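Local structure of N-acetyl-beta-D glucosaminidase (Rhizomucor miehei CAU432, 4ZM6) at residues D564-R578 / E777-L789. The protein probably hydrolyses beta-linked N-acetylglucosamine through a family 3 glycoside hydrolase domain and also binds acetyl-CoA in a GCN5-related acetyltransferase region. Numbering follows the deposited sequence.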
loop_
_atom_site.group_PDB
_atom_site.type_symbol
_atom_site.label_atom_id
_atom_site.label_comp_id
_atom_site.label_asym_id
_atom_site.label_seq_id
_atom_site.Cartn_x
_atom_site.Cartn_y
_atom_site.Cartn_z
ATOM N N ASP A 564 37.568 11.016 6.773
ATOM C CA ASP A 564 37.880 10.193 7.954
ATOM C C ASP A 564 37.455 8.726 7.833
ATOM O O ASP A 564 37.957 7.877 8.571
ATOM C CB ASP A 564 37.210 10.774 9.209
ATOM C CG ASP A 564 37.860 12.058 9.688
ATOM O OD1 ASP A 564 38.729 12.603 8.974
ATOM O OD2 ASP A 564 37.489 12.522 10.787
ATOM N N TRP A 565 36.517 8.437 6.930
ATOM C CA TRP A 565 35.924 7.106 6.818
ATOM C C TRP A 565 35.786 6.668 5.365
ATOM O O TRP A 565 34.674 6.410 4.903
ATOM C CB TRP A 565 34.531 7.087 7.445
ATOM C CG TRP A 565 34.403 7.734 8.776
ATOM C CD1 TRP A 565 34.226 9.062 9.023
ATOM C CD2 TRP A 565 34.387 7.081 10.053
ATOM N NE1 TRP A 565 34.121 9.281 10.373
ATOM C CE2 TRP A 565 34.208 8.082 11.028
ATOM C CE3 TRP A 565 34.517 5.750 10.466
ATOM C CZ2 TRP A 565 34.157 7.798 12.390
ATOM C CZ3 TRP A 565 34.463 5.467 11.824
ATOM C CH2 TRP A 565 34.283 6.492 12.769
ATOM N N PRO A 566 36.907 6.574 4.637
ATOM C CA PRO A 566 36.819 6.067 3.264
ATOM C C PRO A 566 36.284 4.633 3.245
ATOM O O PRO A 566 36.713 3.811 4.061
ATOM C CB PRO A 566 38.265 6.134 2.765
ATOM C CG PRO A 566 39.108 6.188 3.999
ATOM C CD PRO A 566 38.289 6.889 5.034
ATOM N N LEU A 567 35.341 4.345 2.343
ATOM C CA LEU A 567 34.637 3.055 2.343
ATOM C C LEU A 567 34.203 2.633 0.939
ATOM O O LEU A 567 33.324 3.259 0.351
ATOM C CB LEU A 567 33.409 3.140 3.257
ATOM C CG LEU A 567 32.751 1.819 3.659
ATOM C CD1 LEU A 567 33.681 0.993 4.543
ATOM C CD2 LEU A 567 31.427 2.051 4.370
ATOM N N ARG A 568 34.802 1.561 0.418
ATOM C CA ARG A 568 34.542 1.104 -0.959
ATOM C C ARG A 568 33.102 0.591 -1.174
ATOM O O ARG A 568 32.424 0.199 -0.223
ATOM C CB ARG A 568 35.560 0.022 -1.358
ATOM N N LYS A 569 32.660 0.590 -2.431
ATOM C CA LYS A 569 31.282 0.241 -2.805
ATOM C C LYS A 569 30.778 -1.074 -2.210
ATOM O O LYS A 569 29.617 -1.169 -1.798
ATOM C CB LYS A 569 31.131 0.173 -4.335
ATOM N N ASP A 570 31.641 -2.085 -2.177
ATOM C CA ASP A 570 31.219 -3.418 -1.734
ATOM C C ASP A 570 30.969 -3.494 -0.227
ATOM O O ASP A 570 30.109 -4.258 0.219
ATOM C CB ASP A 570 32.198 -4.510 -2.199
ATOM C CG ASP A 570 33.607 -4.311 -1.675
ATOM O OD1 ASP A 570 34.257 -3.318 -2.078
ATOM O OD2 ASP A 570 34.069 -5.159 -0.878
ATOM N N LYS A 571 31.693 -2.698 0.556
ATOM C CA LYS A 571 31.442 -2.634 2.002
ATOM C C LYS A 571 30.093 -1.979 2.303
ATOM O O LYS A 571 29.318 -2.459 3.133
ATOM C CB LYS A 571 32.569 -1.890 2.719
ATOM C CG LYS A 571 33.920 -2.589 2.633
ATOM C CD LYS A 571 33.904 -3.953 3.314
ATOM C CE LYS A 571 35.031 -4.840 2.821
ATOM N NZ LYS A 571 34.970 -6.182 3.462
ATOM N N ILE A 572 29.812 -0.885 1.610
ATOM C CA ILE A 572 28.516 -0.232 1.714
ATOM C C ILE A 572 27.429 -1.252 1.374
ATOM O O ILE A 572 26.482 -1.437 2.137
ATOM C CB ILE A 572 28.438 1.020 0.801
ATOM C CG1 ILE A 572 29.358 2.123 1.346
ATOM C CG2 ILE A 572 27.010 1.546 0.695
ATOM C CD1 ILE A 572 29.653 3.236 0.362
ATOM N N ASN A 573 27.592 -1.932 0.244
ATOM C CA ASN A 573 26.624 -2.936 -0.201
ATOM C C ASN A 573 26.442 -4.053 0.826
ATOM O O ASN A 573 25.324 -4.500 1.084
ATOM C CB ASN A 573 27.048 -3.516 -1.551
ATOM C CG ASN A 573 25.995 -4.421 -2.155
ATOM O OD1 ASN A 573 24.935 -3.964 -2.587
ATOM N ND2 ASN A 573 26.282 -5.714 -2.196
ATOM N N LEU A 574 27.543 -4.496 1.424
ATOM C CA LEU A 574 27.477 -5.499 2.476
ATOM C C LEU A 574 26.629 -5.000 3.653
ATOM O O LEU A 574 25.665 -5.665 4.056
ATOM C CB LEU A 574 28.891 -5.856 2.949
ATOM C CG LEU A 574 29.010 -6.883 4.076
ATOM C CD1 LEU A 574 28.526 -8.256 3.629
ATOM C CD2 LEU A 574 30.447 -6.950 4.563
ATOM N N GLY A 575 26.999 -3.832 4.192
ATOM C CA GLY A 575 26.252 -3.191 5.268
ATOM C C GLY A 575 24.773 -3.205 4.941
ATOM O O GLY A 575 23.958 -3.661 5.744
ATOM N N LEU A 576 24.431 -2.756 3.733
ATOM C CA LEU A 576 23.028 -2.547 3.351
ATOM C C LEU A 576 22.260 -3.825 3.022
ATOM O O LEU A 576 21.133 -4.008 3.493
ATOM C CB LEU A 576 22.931 -1.566 2.184
ATOM C CG LEU A 576 23.466 -0.161 2.479
ATOM C CD1 LEU A 576 23.385 0.715 1.237
ATOM C CD2 LEU A 576 22.728 0.485 3.646
ATOM N N GLN A 577 22.856 -4.714 2.233
ATOM C CA GLN A 577 22.145 -5.924 1.811
ATOM C C GLN A 577 21.907 -6.922 2.955
ATOM O O GLN A 577 20.925 -7.652 2.925
ATOM C CB GLN A 577 22.863 -6.598 0.638
ATOM C CG GLN A 577 23.005 -5.732 -0.614
ATOM C CD GLN A 577 21.761 -4.916 -0.936
ATOM O OE1 GLN A 577 21.818 -3.681 -1.041
ATOM N NE2 GLN A 577 20.633 -5.597 -1.087
ATOM N N ARG A 578 22.777 -6.929 3.963
ATOM C CA ARG A 578 22.664 -7.866 5.090
ATOM C C ARG A 578 21.727 -7.394 6.214
ATOM O O ARG A 578 21.440 -8.153 7.146
ATOM C CB ARG A 578 24.049 -8.150 5.687
ATOM C CG ARG A 578 25.015 -8.870 4.760
ATOM C CD ARG A 578 24.629 -10.322 4.487
ATOM N NE ARG A 578 24.623 -11.175 5.683
ATOM C CZ ARG A 578 24.572 -12.512 5.666
ATOM N NH1 ARG A 578 24.537 -13.185 4.519
ATOM N NH2 ARG A 578 24.565 -13.193 6.802
ATOM N N GLU A 777 32.992 -13.718 3.669
ATOM C CA GLU A 777 32.821 -12.440 2.959
ATOM C C GLU A 777 31.616 -11.613 3.445
ATOM O O GLU A 777 31.592 -10.400 3.259
ATOM C CB GLU A 777 32.734 -12.659 1.442
ATOM C CG GLU A 777 31.475 -13.379 0.971
ATOM C CD GLU A 777 31.353 -13.462 -0.543
ATOM O OE1 GLU A 777 32.212 -12.893 -1.259
ATOM O OE2 GLU A 777 30.382 -14.100 -1.017
ATOM N N TYR A 778 30.637 -12.267 4.067
ATOM C CA TYR A 778 29.470 -11.583 4.633
ATOM C C TYR A 778 29.651 -11.157 6.094
ATOM O O TYR A 778 28.682 -10.793 6.759
ATOM C CB TYR A 778 28.189 -12.435 4.491
ATOM C CG TYR A 778 27.787 -12.746 3.058
ATOM C CD1 TYR A 778 28.088 -11.870 2.015
ATOM C CD2 TYR A 778 27.088 -13.909 2.748
ATOM C CE1 TYR A 778 27.725 -12.154 0.711
ATOM C CE2 TYR A 778 26.716 -14.196 1.442
ATOM C CZ TYR A 778 27.039 -13.311 0.429
ATOM O OH TYR A 778 26.685 -13.565 -0.871
ATOM N N ARG A 779 30.883 -11.190 6.590
ATOM C CA ARG A 779 31.178 -10.659 7.910
ATOM C C ARG A 779 31.460 -9.167 7.789
ATOM O O ARG A 779 32.329 -8.752 7.021
ATOM C CB ARG A 779 32.371 -11.385 8.534
ATOM C CG ARG A 779 32.106 -12.855 8.819
ATOM C CD ARG A 779 31.278 -13.059 10.082
ATOM N NE ARG A 779 31.992 -12.630 11.287
ATOM C CZ ARG A 779 32.994 -13.296 11.868
ATOM N NH1 ARG A 779 33.443 -14.444 11.368
ATOM N NH2 ARG A 779 33.570 -12.800 12.960
ATOM N N SER A 780 30.708 -8.370 8.542
ATOM C CA SER A 780 30.842 -6.919 8.529
ATOM C C SER A 780 31.488 -6.410 9.817
ATOM O O SER A 780 31.428 -5.214 10.103
ATOM C CB SER A 780 29.469 -6.276 8.322
ATOM O OG SER A 780 28.493 -6.885 9.153
ATOM N N ASP A 781 32.113 -7.313 10.583
ATOM C CA ASP A 781 32.847 -6.948 11.811
ATOM C C ASP A 781 33.787 -5.778 11.543
ATOM O O ASP A 781 33.764 -4.757 12.243
ATOM C CB ASP A 781 33.680 -8.126 12.349
ATOM C CG ASP A 781 32.835 -9.340 12.722
ATOM O OD1 ASP A 781 31.872 -9.653 11.994
ATOM O OD2 ASP A 781 33.155 -10.005 13.731
ATOM N N LEU A 782 34.612 -5.938 10.514
ATOM C CA LEU A 782 35.556 -4.912 10.130
ATOM C C LEU A 782 35.321 -4.545 8.679
ATOM O O LEU A 782 35.501 -5.370 7.788
ATOM C CB LEU A 782 36.991 -5.403 10.340
ATOM C CG LEU A 782 38.132 -4.487 9.890
ATOM C CD1 LEU A 782 38.148 -3.184 10.679
ATOM C CD2 LEU A 782 39.465 -5.206 10.033
ATOM N N ILE A 783 34.893 -3.307 8.452
ATOM C CA ILE A 783 34.695 -2.788 7.100
ATOM C C ILE A 783 35.707 -1.688 6.766
ATOM O O ILE A 783 35.781 -1.234 5.622
ATOM C CB ILE A 783 33.256 -2.256 6.898
ATOM C CG1 ILE A 783 32.968 -1.052 7.808
ATOM C CG2 ILE A 783 32.243 -3.357 7.163
ATOM C CD1 ILE A 783 31.657 -0.351 7.512
ATOM N N TRP A 784 36.499 -1.277 7.752
ATOM C CA TRP A 784 37.377 -0.126 7.597
ATOM C C TRP A 784 38.752 -0.564 7.098
ATOM O O TRP A 784 39.775 -0.248 7.709
ATOM C CB TRP A 784 37.502 0.622 8.932
ATOM C CG TRP A 784 36.183 0.994 9.538
ATOM C CD1 TRP A 784 35.693 0.600 10.753
ATOM C CD2 TRP A 784 35.183 1.826 8.954
ATOM N NE1 TRP A 784 34.449 1.135 10.958
ATOM C CE2 TRP A 784 34.112 1.896 9.868
ATOM C CE3 TRP A 784 35.087 2.527 7.747
ATOM C CZ2 TRP A 784 32.957 2.639 9.610
ATOM C CZ3 TRP A 784 33.932 3.269 7.490
ATOM C CH2 TRP A 784 32.885 3.313 8.418
ATOM N N THR A 785 38.771 -1.270 5.972
ATOM C CA THR A 785 39.993 -1.903 5.469
ATOM C C THR A 785 40.774 -1.038 4.479
ATOM O O THR A 785 41.765 -1.495 3.908
ATOM C CB THR A 785 39.682 -3.255 4.794
ATOM O OG1 THR A 785 38.721 -3.061 3.746
ATOM C CG2 THR A 785 39.139 -4.255 5.810
ATOM N N ASP A 786 40.349 0.207 4.287
ATOM C CA ASP A 786 41.056 1.138 3.408
ATOM C C ASP A 786 42.496 1.311 3.889
ATOM O O ASP A 786 42.763 1.248 5.089
ATOM C CB ASP A 786 40.320 2.481 3.389
ATOM C CG ASP A 786 40.940 3.478 2.443
ATOM O OD1 ASP A 786 41.928 4.130 2.841
ATOM O OD2 ASP A 786 40.427 3.623 1.313
ATOM N N ASP A 787 43.419 1.538 2.959
ATOM C CA ASP A 787 44.842 1.677 3.302
ATOM C C ASP A 787 45.110 2.756 4.357
ATOM O O ASP A 787 46.044 2.628 5.147
ATOM C CB ASP A 787 45.681 1.977 2.055
ATOM C CG ASP A 787 45.648 0.850 1.041
ATOM O OD1 ASP A 787 44.660 0.077 1.030
ATOM O OD2 ASP A 787 46.607 0.741 0.246
ATOM N N LYS A 788 44.297 3.812 4.373
ATOM C CA LYS A 788 44.509 4.929 5.291
ATOM C C LYS A 788 43.952 4.669 6.698
ATOM O O LYS A 788 44.154 5.478 7.601
ATOM C CB LYS A 788 43.905 6.211 4.704
ATOM N N LEU A 789 43.260 3.548 6.884
ATOM C CA LEU A 789 42.671 3.202 8.179
ATOM C C LEU A 789 43.340 1.934 8.720
ATOM O O LEU A 789 44.517 1.972 9.076
ATOM C CB LEU A 789 41.148 3.033 8.039
ATOM C CG LEU A 789 40.357 4.223 7.496
ATOM C CD1 LEU A 789 38.869 3.917 7.584
ATOM C CD2 LEU A 789 40.700 5.501 8.245
#
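Trp-565 and Trp-784 meet where two GNAT-like acetyltransferase regions of one chain pack together. Helix 569-577 and the loop before it belong to the first; the loop between strands 763-771 and 794-802 belongs to the second. The tight part is mostly apolar. Trp-565 CE3 lies over one face of the Trp-784 indole, 3.6 Å from CH2, toward the rim. The six-membered rings are tilted at 58°. Ile-783 CG1 covers the opposite indole face. With CG anti to the backbone N (chi1 -165°), Leu-567 brings its CD1 to both Ile-783 CD1, at 3.8 Å, and Trp-784 CZ3. Trp-850 also meets Trp-784, and Arg-851 makes a cation-pi contact with Trp-565. Pro-566 CG packs on the carboxylate of Asp-786, whose OD1 closes an Asx turn by accepting from Lys-788 N at 2.8 Å. Farther along the helix, Leu-574 packs its CD1 on Tyr-778 CA at 3.6 Å and its CD2 against Ser-780 CB.

The solvent side is the end at Tyr-778, which is exposed. Bends at chi2 and chi3 turn the Arg-578 chain across Tyr-778; the guanidinium and ring planes are 28° apart. Tyr-778 CB sits over one guanidinium face, 3.8 Å from Arg-578 CZ.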